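Local structure of alpha-galactosidase 1 (Saccharomyces cerevisiae, 3LRK) at the interface of chains A and B. The protein hydrolyses terminal, non-reducing alpha-D-galactose residues from alpha-D-galactosides such as galactose oligosaccharides, galactomannans and galactolipids, working as a secreted homotetrameric glycosidase of family GH27. Numbering follows the deposited sequence. Chains: chain A/B, Alpha-galactosidase 1.

Contact 1: the interface of chains A and B. Residues chain A 160-161, 192, 195-196; chain B 155, 157-158.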
ATOM      1  N   PRO A 160      -8.527  -3.697   9.171  1.00 19.01           N
ATOM      2  CA  PRO A 160      -8.737  -4.831  10.102  1.00 18.57           C
ATOM      3  C   PRO A 160      -9.938  -4.649  11.044  1.00 18.49           C
ATOM      4  O   PRO A 160     -10.736  -5.575  11.233  1.00 18.11           O
ATOM      5  CB  PRO A 160      -7.436  -4.840  10.919  1.00 18.51           C
ATOM      6  CG  PRO A 160      -6.417  -4.346   9.940  1.00 19.21           C
ATOM      7  CD  PRO A 160      -7.124  -3.251   9.157  1.00 18.49           C
ATOM      8  N   GLU A 161     -10.074  -3.461  11.616  1.00 18.69           N
ATOM      9  CA  GLU A 161     -11.097  -3.221  12.637  1.00 19.46           C
ATOM     10  C   GLU A 161     -12.536  -3.360  12.123  1.00 18.30           C
ATOM     11  O   GLU A 161     -13.390  -3.934  12.806  1.00 17.24           O
ATOM     12  CB  GLU A 161     -10.879  -1.855  13.278  1.00 20.78           C
ATOM     13  CG  GLU A 161     -11.817  -1.545  14.425  1.00 26.33           C
ATOM     14  CD  GLU A 161     -11.964  -0.053  14.660  1.00 33.12           C
ATOM     15  OE1 GLU A 161     -12.182   0.326  15.830  1.00 35.80           O
ATOM     16  OE2 GLU A 161     -11.874   0.737  13.680  1.00 35.03           O
ATOM     17  N   LEU A 192      -6.039  -8.595   6.489  1.00 17.41           N
ATOM     18  CA  LEU A 192      -5.087  -9.351   7.333  1.00 17.72           C
ATOM     19  C   LEU A 192      -5.732 -10.281   8.360  1.00 17.83           C
ATOM     20  O   LEU A 192      -5.349 -10.306   9.544  1.00 17.41           O
ATOM     21  CB  LEU A 192      -4.075  -8.404   7.995  1.00 17.40           C
ATOM     22  CG  LEU A 192      -3.359  -7.423   7.058  1.00 18.42           C
ATOM     23  CD1 LEU A 192      -2.706  -6.294   7.849  1.00 18.63           C
ATOM     24  CD2 LEU A 192      -2.318  -8.132   6.183  1.00 18.96           C
ATOM     25  N   TYR A 195      -4.342 -12.192  11.519  1.00 18.08           N
ATOM     26  CA  TYR A 195      -4.032 -11.478  12.760  1.00 18.44           C
ATOM     27  C   TYR A 195      -5.202 -11.488  13.763  1.00 18.38           C
ATOM     28  O   TYR A 195      -4.977 -11.548  14.978  1.00 18.50           O
ATOM     29  CB  TYR A 195      -3.655 -10.023  12.458  1.00 18.17           C
ATOM     30  CG  TYR A 195      -2.182  -9.713  12.307  1.00 18.14           C
ATOM     31  CD1 TYR A 195      -1.754  -8.829  11.313  1.00 17.59           C
ATOM     32  CD2 TYR A 195      -1.216 -10.263  13.162  1.00 17.31           C
ATOM     33  CE1 TYR A 195      -0.429  -8.496  11.162  1.00 18.83           C
ATOM     34  CE2 TYR A 195       0.141  -9.922  13.017  1.00 17.46           C
ATOM     35  CZ  TYR A 195       0.520  -9.041  12.011  1.00 18.70           C
ATOM     36  OH  TYR A 195       1.843  -8.679  11.828  1.00 19.41           O
ATOM     37  N   TRP A 196      -6.436 -11.440  13.262  1.00 17.73           N
ATOM     38  CA  TRP A 196      -7.624 -11.267  14.117  1.00 17.97           C
ATOM     39  C   TRP A 196      -8.643 -12.420  14.128  1.00 17.48           C
ATOM     40  O   TRP A 196      -9.617 -12.388  14.881  1.00 17.77           O
ATOM     41  CB  TRP A 196      -8.340  -9.942  13.808  1.00 17.97           C
ATOM     42  CG  TRP A 196      -8.645  -9.667  12.330  1.00 18.50           C
ATOM     43  CD1 TRP A 196      -7.897  -8.920  11.471  1.00 18.08           C
ATOM     44  CD2 TRP A 196      -9.787 -10.109  11.587  1.00 18.70           C
ATOM     45  NE1 TRP A 196      -8.504  -8.859  10.231  1.00 17.76           N
ATOM     46  CE2 TRP A 196      -9.656  -9.597  10.271  1.00 18.05           C
ATOM     47  CE3 TRP A 196     -10.909 -10.896  11.899  1.00 18.05           C
ATOM     48  CZ2 TRP A 196     -10.606  -9.845   9.265  1.00 16.75           C
ATOM     49  CZ3 TRP A 196     -11.852 -11.141  10.897  1.00 17.37           C
ATOM     50  CH2 TRP A 196     -11.695 -10.609   9.601  1.00 18.14           C
TER
ATOM     51  N   GLY B 155      -8.196  -7.236  16.598  1.00 18.10           N
ATOM     52  CA  GLY B 155      -8.460  -6.344  15.464  1.00 18.26           C
ATOM     53  C   GLY B 155      -8.133  -4.870  15.670  1.00 18.71           C
ATOM     54  O   GLY B 155      -8.415  -4.045  14.782  1.00 18.55           O
ATOM     55  N   PHE B 157      -5.716  -2.763  15.310  1.00 19.14           N
ATOM     56  CA  PHE B 157      -4.533  -2.341  14.576  1.00 19.08           C
ATOM     57  C   PHE B 157      -4.984  -1.985  13.155  1.00 19.37           C
ATOM     58  O   PHE B 157      -6.167  -2.150  12.822  1.00 19.47           O
ATOM     59  CB  PHE B 157      -3.479  -3.463  14.568  1.00 18.90           C
ATOM     60  CG  PHE B 157      -3.814  -4.604  13.652  1.00 18.46           C
ATOM     61  CD1 PHE B 157      -3.234  -4.684  12.385  1.00 17.80           C
ATOM     62  CD2 PHE B 157      -4.723  -5.590  14.044  1.00 18.28           C
ATOM     63  CE1 PHE B 157      -3.553  -5.733  11.513  1.00 19.27           C
ATOM     64  CE2 PHE B 157      -5.050  -6.644  13.186  1.00 19.10           C
ATOM     65  CZ  PHE B 157      -4.462  -6.710  11.910  1.00 17.77           C
ATOM     66  N   GLY B 158      -4.061  -1.512  12.320  1.00 19.66           N
ATOM     67  CA  GLY B 158      -4.366  -1.285  10.901  1.00 20.19           C
ATOM     68  C   GLY B 158      -4.250   0.157  10.464  1.00 20.37           C
ATOM     69  O   GLY B 158      -3.992   0.440   9.288  1.00 21.07           O
TER
HETATM   70  O   HOH W   1      -8.276  -1.136  11.602  1.00 18.68           O
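B:Phe157 pushes its ring between A:Pro160 and A:Tyr195, and it hides more surface than any other residue here. Its CG lies between the backbone N and the carbonyl carbon (chi1 74°), the crowded position, which sends the ring out from the chain B loop into chain A. A:Pro160, first residue of helix 160-177, lays its CG over one face of the ring, 3.9 Å from the ring centroid, a CH-pi contact. On the other side of the ring plane, the CB and CD1 edge of A:Tyr195 packs at the CZ and CE1 rim, with B:Phe157 CZ 3.5 Å from A:Tyr195 CB; the planes are 74° apart, edge to face. A:Leu192 adds its CD1 methyl at the phenylalanine edge, in the ring plane, 3.8 Å from B:Phe157 CE1, while A:Trp196 brings CD1 near CE2. Beside the ring the contact turns to backbone. B:Gly155 sets its carbonyl O 3.5 Å from A:Glu161 CA, at the start of the same helix. The A:Glu161 N-H points to a water (2.9 Å from N to the water oxygen, 157° at H), and that water lies 2.6 Å from the carbonyl O of B:Phe157. The polar link at this helix N-terminus is therefore made through solvent, and the positive end of the helix dipole may favour the carbonyl there. The patch illustrates hydrophobic docking of one ring, which helps hold two subunits of the tetramer together.

Contact 2: the interface of chains A and B. Residues chain A 19-21, 198-199; chain B 118-120, 123, 152.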
ATOM      1  N   VAL A  19       0.434 -18.644  20.571  1.00 32.15           N
ATOM      2  CA  VAL A  19      -0.551 -19.614  21.160  1.00 31.81           C
ATOM      3  C   VAL A  19      -1.604 -18.890  21.964  1.00 31.01           C
ATOM      4  O   VAL A  19      -1.324 -17.885  22.618  1.00 31.66           O
ATOM      5  CB  VAL A  19       0.098 -20.655  22.110  1.00 32.03           C
ATOM      6  CG1 VAL A  19      -0.169 -22.071  21.620  1.00 32.81           C
ATOM      7  CG2 VAL A  19       1.578 -20.382  22.308  1.00 33.07           C
ATOM      8  N   SER A  20      -2.817 -19.414  21.895  1.00 29.52           N
ATOM      9  CA  SER A  20      -3.953 -18.936  22.655  1.00 28.05           C
ATOM     10  C   SER A  20      -4.904 -20.129  22.696  1.00 26.97           C
ATOM     11  O   SER A  20      -4.832 -20.981  21.807  1.00 26.85           O
ATOM     12  CB  SER A  20      -4.607 -17.733  21.956  1.00 28.11           C
ATOM     13  OG  SER A  20      -5.271 -18.093  20.750  1.00 27.41           O
ATOM     14  N   PRO A  21      -5.782 -20.208  23.719  1.00 26.10           N
ATOM     15  CA  PRO A  21      -6.767 -21.288  23.693  1.00 24.99           C
ATOM     16  C   PRO A  21      -7.753 -21.113  22.542  1.00 24.13           C
ATOM     17  O   PRO A  21      -7.949 -19.988  22.065  1.00 22.87           O
ATOM     18  CB  PRO A  21      -7.504 -21.142  25.032  1.00 25.59           C
ATOM     19  CG  PRO A  21      -7.263 -19.730  25.469  1.00 26.27           C
ATOM     20  CD  PRO A  21      -5.914 -19.355  24.917  1.00 26.03           C
ATOM     21  N   SER A 198      -8.419 -15.554  15.176  1.00 18.45           N
ATOM     22  CA  SER A 198      -8.374 -16.585  16.238  1.00 18.53           C
ATOM     23  C   SER A 198      -9.318 -16.355  17.420  1.00 19.18           C
ATOM     24  O   SER A 198      -9.892 -17.314  17.965  1.00 19.48           O
ATOM     25  CB  SER A 198      -6.938 -16.820  16.726  1.00 18.77           C
ATOM     26  OG  SER A 198      -6.465 -15.722  17.485  1.00 18.63           O
ATOM     27  N   GLY A 199      -9.494 -15.095  17.808  1.00 18.74           N
ATOM     28  CA  GLY A 199     -10.331 -14.748  18.950  1.00 18.57           C
ATOM     29  C   GLY A 199     -11.827 -14.837  18.733  1.00 18.68           C
ATOM     30  O   GLY A 199     -12.605 -14.757  19.693  1.00 18.49           O
TER
ATOM     31  N   GLU B 118      -5.712  -9.796  24.173  1.00 18.80           N
ATOM     32  CA  GLU B 118      -6.479 -10.678  25.024  1.00 18.94           C
ATOM     33  C   GLU B 118      -5.539 -11.637  25.769  1.00 18.87           C
ATOM     34  O   GLU B 118      -5.765 -11.957  26.936  1.00 18.24           O
ATOM     35  CB  GLU B 118      -7.470 -11.460  24.159  1.00 19.52           C
ATOM     36  CG  GLU B 118      -8.447 -12.291  24.965  1.00 21.85           C
ATOM     37  CD  GLU B 118      -9.420 -13.073  24.112  1.00 26.44           C
ATOM     38  OE1 GLU B 118     -10.189 -13.858  24.708  1.00 28.07           O
ATOM     39  OE2 GLU B 118      -9.423 -12.901  22.869  1.00 28.95           O
ATOM     40  N   TYR B 119      -4.505 -12.090  25.060  1.00 18.42           N
ATOM     41  CA  TYR B 119      -3.490 -12.998  25.584  1.00 19.16           C
ATOM     42  C   TYR B 119      -2.117 -12.479  25.225  1.00 18.97           C
ATOM     43  O   TYR B 119      -1.970 -11.670  24.311  1.00 17.79           O
ATOM     44  CB  TYR B 119      -3.628 -14.394  24.962  1.00 19.16           C
ATOM     45  CG  TYR B 119      -5.000 -14.990  25.090  1.00 20.41           C
ATOM     46  CD1 TYR B 119      -5.881 -15.000  24.000  1.00 21.89           C
ATOM     47  CD2 TYR B 119      -5.433 -15.531  26.306  1.00 21.13           C
ATOM     48  CE1 TYR B 119      -7.147 -15.560  24.111  1.00 21.12           C
ATOM     49  CE2 TYR B 119      -6.697 -16.082  26.432  1.00 21.33           C
ATOM     50  CZ  TYR B 119      -7.550 -16.088  25.335  1.00 21.85           C
ATOM     51  OH  TYR B 119      -8.796 -16.627  25.472  1.00 20.70           O
ATOM     52  N   THR B 120      -1.109 -12.985  25.935  1.00 19.17           N
ATOM     53  CA  THR B 120       0.277 -12.749  25.578  1.00 19.49           C
ATOM     54  C   THR B 120       0.621 -13.652  24.401  1.00 19.65           C
ATOM     55  O   THR B 120      -0.173 -14.512  24.010  1.00 20.19           O
ATOM     56  CB  THR B 120       1.219 -13.033  26.760  1.00 18.97           C
ATOM     57  OG1 THR B 120       1.160 -14.430  27.095  1.00 19.51           O
ATOM     58  CG2 THR B 120       0.810 -12.196  27.976  1.00 19.95           C
ATOM     59  N   GLY B 123       0.260 -17.150  25.185  1.00 22.44           N
ATOM     60  CA  GLY B 123      -1.118 -17.515  25.530  1.00 22.16           C
ATOM     61  C   GLY B 123      -1.539 -17.329  26.968  1.00 21.95           C
ATOM     62  O   GLY B 123      -2.545 -17.897  27.399  1.00 21.45           O
ATOM     63  N   TYR B 152      -2.513 -11.053  19.841  1.00 17.97           N
ATOM     64  CA  TYR B 152      -3.954 -11.177  20.133  1.00 18.07           C
ATOM     65  C   TYR B 152      -4.669  -9.856  20.406  1.00 17.79           C
ATOM     66  O   TYR B 152      -5.431  -9.719  21.376  1.00 17.10           O
ATOM     67  CB  TYR B 152      -4.178 -12.223  21.248  1.00 19.00           C
ATOM     68  CG  TYR B 152      -3.536 -13.527  20.846  1.00 19.63           C
ATOM     69  CD1 TYR B 152      -2.367 -13.972  21.465  1.00 20.66           C
ATOM     70  CD2 TYR B 152      -4.069 -14.287  19.798  1.00 19.96           C
ATOM     71  CE1 TYR B 152      -1.744 -15.154  21.066  1.00 21.31           C
ATOM     72  CE2 TYR B 152      -3.454 -15.480  19.387  1.00 21.04           C
ATOM     73  CZ  TYR B 152      -2.304 -15.909  20.041  1.00 22.40           C
ATOM     74  OH  TYR B 152      -1.680 -17.066  19.640  1.00 21.50           O
TER
HETATM   75  O   HOH W   2     -11.564 -12.963  21.543  1.00 33.40           O
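A:Ser20 slips its CB over one face of B:Tyr152, 3.8 Å from the ring centroid, while the same carbon lies 3.6 Å from CD1 of B:Tyr119. The two tyrosines of chain B thus offer a paired aromatic surface to the start of the modelled chain A. A:Pro21 continues along this surface: its CD rides over a face of B:Tyr119, 3.8 Å from the ring centroid, and its CG approaches the phenol oxygen tip to tip. The opposite face of B:Tyr119 is backed by CG of B:Glu118, which holds the ring from behind. B:Tyr152, with CG anti to its carbonyl carbon (chi1 -55°), carries its hydroxyl out to the A:Val19 backbone. The N of A:Val19, the first modelled residue and probably the amino terminus left once the signal peptide is removed, lies in the ring plane and donates a hydrogen bond to B:Tyr152 OH at 2.8 Å. A:Ser198 OG lies in the same plane, 3.6 Å from B:Tyr152 CE2. The A:Val19 carbonyl also comes near this hydroxyl, but a hydrogen bond there is doubtful. Farther out, the extended B:Glu118 reaches a water with its carboxylate OE2, at 2.5 Å from the water oxygen. This water lies 2.8 Å from the carbonyl O of A:Gly199 and so bridges the chains. The site ties what is probably the mature amino terminus of one subunit to the next within the tetramer.

Contact 3: the interface of chains A and B. Residues chain A 194-195, 248-249, 251-252; chain B 219-220, 222, 232, 234-235.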
ATOM      1  N   PHE A 194      -5.513 -13.293   9.266  1.00 17.30           N
ATOM      2  CA  PHE A 194      -4.654 -14.163  10.101  1.00 18.09           C
ATOM      3  C   PHE A 194      -4.308 -13.527  11.461  1.00 18.18           C
ATOM      4  O   PHE A 194      -4.011 -14.235  12.442  1.00 17.75           O
ATOM      5  CB  PHE A 194      -3.368 -14.550   9.337  1.00 18.27           C
ATOM      6  CG  PHE A 194      -2.487 -13.369   9.004  1.00 18.87           C
ATOM      7  CD1 PHE A 194      -1.640 -12.819   9.972  1.00 17.90           C
ATOM      8  CD2 PHE A 194      -2.520 -12.800   7.733  1.00 19.17           C
ATOM      9  CE1 PHE A 194      -0.860 -11.718   9.685  1.00 19.07           C
ATOM     10  CE2 PHE A 194      -1.732 -11.696   7.436  1.00 19.60           C
ATOM     11  CZ  PHE A 194      -0.898 -11.157   8.422  1.00 19.97           C
ATOM     12  N   TYR A 195      -4.342 -12.192  11.519  1.00 18.08           N
ATOM     13  CA  TYR A 195      -4.032 -11.478  12.760  1.00 18.44           C
ATOM     14  C   TYR A 195      -5.202 -11.488  13.763  1.00 18.38           C
ATOM     15  O   TYR A 195      -4.977 -11.548  14.978  1.00 18.50           O
ATOM     16  CB  TYR A 195      -3.655 -10.023  12.458  1.00 18.17           C
ATOM     17  CG  TYR A 195      -2.182  -9.713  12.307  1.00 18.14           C
ATOM     18  CD1 TYR A 195      -1.754  -8.829  11.313  1.00 17.59           C
ATOM     19  CD2 TYR A 195      -1.216 -10.263  13.162  1.00 17.31           C
ATOM     20  CE1 TYR A 195      -0.429  -8.496  11.162  1.00 18.83           C
ATOM     21  CE2 TYR A 195       0.141  -9.922  13.017  1.00 17.46           C
ATOM     22  CZ  TYR A 195       0.520  -9.041  12.011  1.00 18.70           C
ATOM     23  OH  TYR A 195       1.843  -8.679  11.828  1.00 19.41           O
ATOM     24  N   PRO A 248       3.920 -17.216   4.731  1.00 19.34           N
ATOM     25  CA  PRO A 248       4.258 -16.447   5.936  1.00 19.34           C
ATOM     26  C   PRO A 248       3.216 -16.564   7.059  1.00 19.27           C
ATOM     27  O   PRO A 248       3.528 -16.245   8.197  1.00 19.52           O
ATOM     28  CB  PRO A 248       4.323 -14.998   5.420  1.00 19.03           C
ATOM     29  CG  PRO A 248       3.394 -14.974   4.268  1.00 19.45           C
ATOM     30  CD  PRO A 248       3.559 -16.327   3.602  1.00 18.99           C
ATOM     31  N   MET A 249       2.015 -17.053   6.740  1.00 19.06           N
ATOM     32  CA  MET A 249       0.875 -17.044   7.678  1.00 18.80           C
ATOM     33  C   MET A 249       0.836 -18.160   8.715  1.00 18.23           C
ATOM     34  O   MET A 249       0.052 -18.087   9.662  1.00 18.12           O
ATOM     35  CB  MET A 249      -0.447 -17.040   6.919  1.00 18.88           C
ATOM     36  CG  MET A 249      -0.617 -15.846   5.970  1.00 18.19           C
ATOM     37  SD  MET A 249      -2.246 -16.013   5.251  1.00 19.40           S
ATOM     38  CE  MET A 249      -2.252 -14.689   4.031  1.00 17.20           C
ATOM     39  N   GLN A 251       2.712 -18.897  11.140  1.00 18.60           N
ATOM     40  CA  GLN A 251       3.024 -18.398  12.476  1.00 18.70           C
ATOM     41  C   GLN A 251       1.817 -17.831  13.224  1.00 18.84           C
ATOM     42  O   GLN A 251       1.863 -17.687  14.441  1.00 19.20           O
ATOM     43  CB  GLN A 251       4.136 -17.339  12.403  1.00 18.43           C
ATOM     44  CG  GLN A 251       3.728 -16.074  11.655  1.00 17.20           C
ATOM     45  CD  GLN A 251       4.906 -15.170  11.352  1.00 18.88           C
ATOM     46  OE1 GLN A 251       5.362 -15.084  10.211  1.00 21.95           O
ATOM     47  NE2 GLN A 251       5.410 -14.505  12.368  1.00 16.81           N
ATOM     48  N   ASN A 252       0.752 -17.500  12.488  1.00 18.79           N
ATOM     49  CA  ASN A 252      -0.483 -17.002  13.082  1.00 19.08           C
ATOM     50  C   ASN A 252      -1.619 -18.023  13.112  1.00 19.35           C
ATOM     51  O   ASN A 252      -2.760 -17.677  13.403  1.00 19.57           O
ATOM     52  CB  ASN A 252      -0.924 -15.689  12.414  1.00 18.73           C
ATOM     53  CG  ASN A 252      -0.219 -14.482  13.006  1.00 18.05           C
ATOM     54  OD1 ASN A 252       0.831 -14.082  12.526  1.00 17.59           O
ATOM     55  ND2 ASN A 252      -0.775 -13.930  14.086  1.00 17.35           N
TER
ATOM     56  N   SER B 219      11.048 -16.899   5.417  1.00 22.24           N
ATOM     57  CA  SER B 219       9.653 -16.836   4.989  1.00 21.96           C
ATOM     58  C   SER B 219       8.734 -16.331   6.118  1.00 21.42           C
ATOM     59  O   SER B 219       7.649 -15.824   5.855  1.00 21.27           O
ATOM     60  CB  SER B 219       9.195 -18.216   4.507  1.00 21.60           C
ATOM     61  OG  SER B 219       9.328 -19.151   5.566  1.00 23.83           O
ATOM     62  N   ARG B 220       9.182 -16.472   7.365  1.00 21.01           N
ATOM     63  CA  ARG B 220       8.441 -15.961   8.529  1.00 20.93           C
ATOM     64  C   ARG B 220       8.630 -14.449   8.734  1.00 20.56           C
ATOM     65  O   ARG B 220       7.961 -13.851   9.579  1.00 20.23           O
ATOM     66  CB  ARG B 220       8.835 -16.727   9.802  1.00 20.64           C
ATOM     67  CG  ARG B 220       8.443 -18.210   9.781  1.00 20.45           C
ATOM     68  CD  ARG B 220       9.206 -19.002  10.839  1.00 21.70           C
ATOM     69  NE  ARG B 220      10.641 -19.081  10.548  1.00 21.43           N
ATOM     70  CZ  ARG B 220      11.514 -19.779  11.271  1.00 22.29           C
ATOM     71  NH1 ARG B 220      11.103 -20.456  12.334  1.00 20.59           N
ATOM     72  NH2 ARG B 220      12.802 -19.802  10.936  1.00 23.76           N
ATOM     73  N   PRO B 222       8.434 -11.810   5.995  1.00 21.62           N
ATOM     74  CA  PRO B 222       8.238 -11.558   4.559  1.00 21.82           C
ATOM     75  C   PRO B 222       8.628 -10.158   4.055  1.00 22.15           C
ATOM     76  O   PRO B 222       8.834  -9.989   2.848  1.00 22.79           O
ATOM     77  CB  PRO B 222       6.739 -11.827   4.358  1.00 21.95           C
ATOM     78  CG  PRO B 222       6.126 -11.496   5.666  1.00 22.00           C
ATOM     79  CD  PRO B 222       7.145 -11.956   6.700  1.00 21.76           C
ATOM     80  N   TYR B 232       3.116  -7.252   7.711  1.00 19.62           N
ATOM     81  CA  TYR B 232       3.248  -8.531   8.400  1.00 19.95           C
ATOM     82  C   TYR B 232       4.655  -8.608   8.966  1.00 19.61           C
ATOM     83  O   TYR B 232       5.544  -9.166   8.328  1.00 19.92           O
ATOM     84  CB  TYR B 232       3.017  -9.701   7.432  1.00 19.36           C
ATOM     85  CG  TYR B 232       2.640 -11.018   8.086  1.00 19.43           C
ATOM     86  CD1 TYR B 232       2.127 -12.075   7.319  1.00 20.18           C
ATOM     87  CD2 TYR B 232       2.770 -11.210   9.466  1.00 18.28           C
ATOM     88  CE1 TYR B 232       1.756 -13.288   7.918  1.00 19.55           C
ATOM     89  CE2 TYR B 232       2.413 -12.409  10.069  1.00 17.76           C
ATOM     90  CZ  TYR B 232       1.900 -13.444   9.291  1.00 18.87           C
ATOM     91  OH  TYR B 232       1.529 -14.627   9.897  1.00 19.71           O
ATOM     92  N   GLY B 234       6.131 -10.259  11.327  1.00 20.09           N
ATOM     93  CA  GLY B 234       6.610 -11.632  11.453  1.00 19.95           C
ATOM     94  C   GLY B 234       7.730 -11.747  12.468  1.00 20.30           C
ATOM     95  O   GLY B 234       7.783 -10.977  13.431  1.00 19.73           O
ATOM     96  N   PHE B 235       8.629 -12.705  12.238  1.00 20.15           N
ATOM     97  CA  PHE B 235       9.798 -12.923  13.099  1.00 20.70           C
ATOM     98  C   PHE B 235      10.864 -13.753  12.381  1.00 21.12           C
ATOM     99  O   PHE B 235      10.721 -14.037  11.189  1.00 20.57           O
ATOM    100  CB  PHE B 235       9.428 -13.466  14.504  1.00 20.22           C
ATOM    101  CG  PHE B 235       8.903 -14.894  14.541  1.00 21.13           C
ATOM    102  CD1 PHE B 235       9.156 -15.691  15.660  1.00 21.91           C
ATOM    103  CD2 PHE B 235       8.155 -15.437  13.501  1.00 19.15           C
ATOM    104  CE1 PHE B 235       8.677 -17.013  15.737  1.00 22.43           C
ATOM    105  CE2 PHE B 235       7.660 -16.750  13.571  1.00 20.52           C
ATOM    106  CZ  PHE B 235       7.930 -17.540  14.690  1.00 20.63           C
TER
HETATM  107  O   HOH W   3       3.696 -10.362  12.923  1.00 20.27           O
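B:Tyr232 lays its ring against A:Phe194 in a stack between two GH27 alpha-galactosidase subunits, the planes 20° apart and the centroids separated by 4.0 Å. CB carries CG anti to the backbone N (chi1 -159°), sending the ring into chain A. CG and CD1 pack on A:Phe194 CZ. On the other flank CD2 meets the phenol oxygen of A:Tyr195, 3.6 Å away, and that oxygen is joined through a water to the backbone N of B:Gly234; the water lies in the plane of the B:Tyr232 ring. One atom farther on, CE1 meets the A:Pro248 carbonyl, and CE2 comes 3.4 Å from A:Asn252 OD1. CZ sits against A:Phe194 CE1 at 3.3 Å, and A:Phe194 CE1 also lies over the centre of the A:Tyr195 ring, so that tyrosine supports the edge of the phenylalanine. At the tip, B:Tyr232 OH donates a hydrogen bond to A:Asn252 OD1 at 2.8 Å, tilted 20° from the carbonyl plane. The carbonyl O of A:Pro248 lies 3.1 Å from B:Tyr232 OH, but off the direction in which the O-H can point, so a hydrogen bond there is doubtful. A:Gln251, a substrate-binding residue of 3-10 helix 247-252, runs past B:Phe235 in the opposite direction. Its amide OE1 lies 2.9 Å from the carbonyl O of B:Arg220, two acceptors that clash as modelled; the orientation of this amide is therefore doubtful, and with its ends exchanged the nitrogen could donate there.

Contact 1 and contact 2 lie about 14 Å apart between the centres of their C-alpha atoms, as do contact 1 and contact 3, while contact 2 and contact 3 are about 15 Å apart. Contacts 1 and 3 share A:Tyr195 of helix 193-196, whose CB side serves one and whose hydroxyl serves the other. The chain A segment following this helix supplies part of contact 2. The centre of contact 1 is about 16 Å from the nucleophile A:Asp149. Substrate-binding A:Gln251 is buried at contact 3, so the neighbouring subunit may help to shape the substrate site; the structure alone does not show whether assembly affects catalysis.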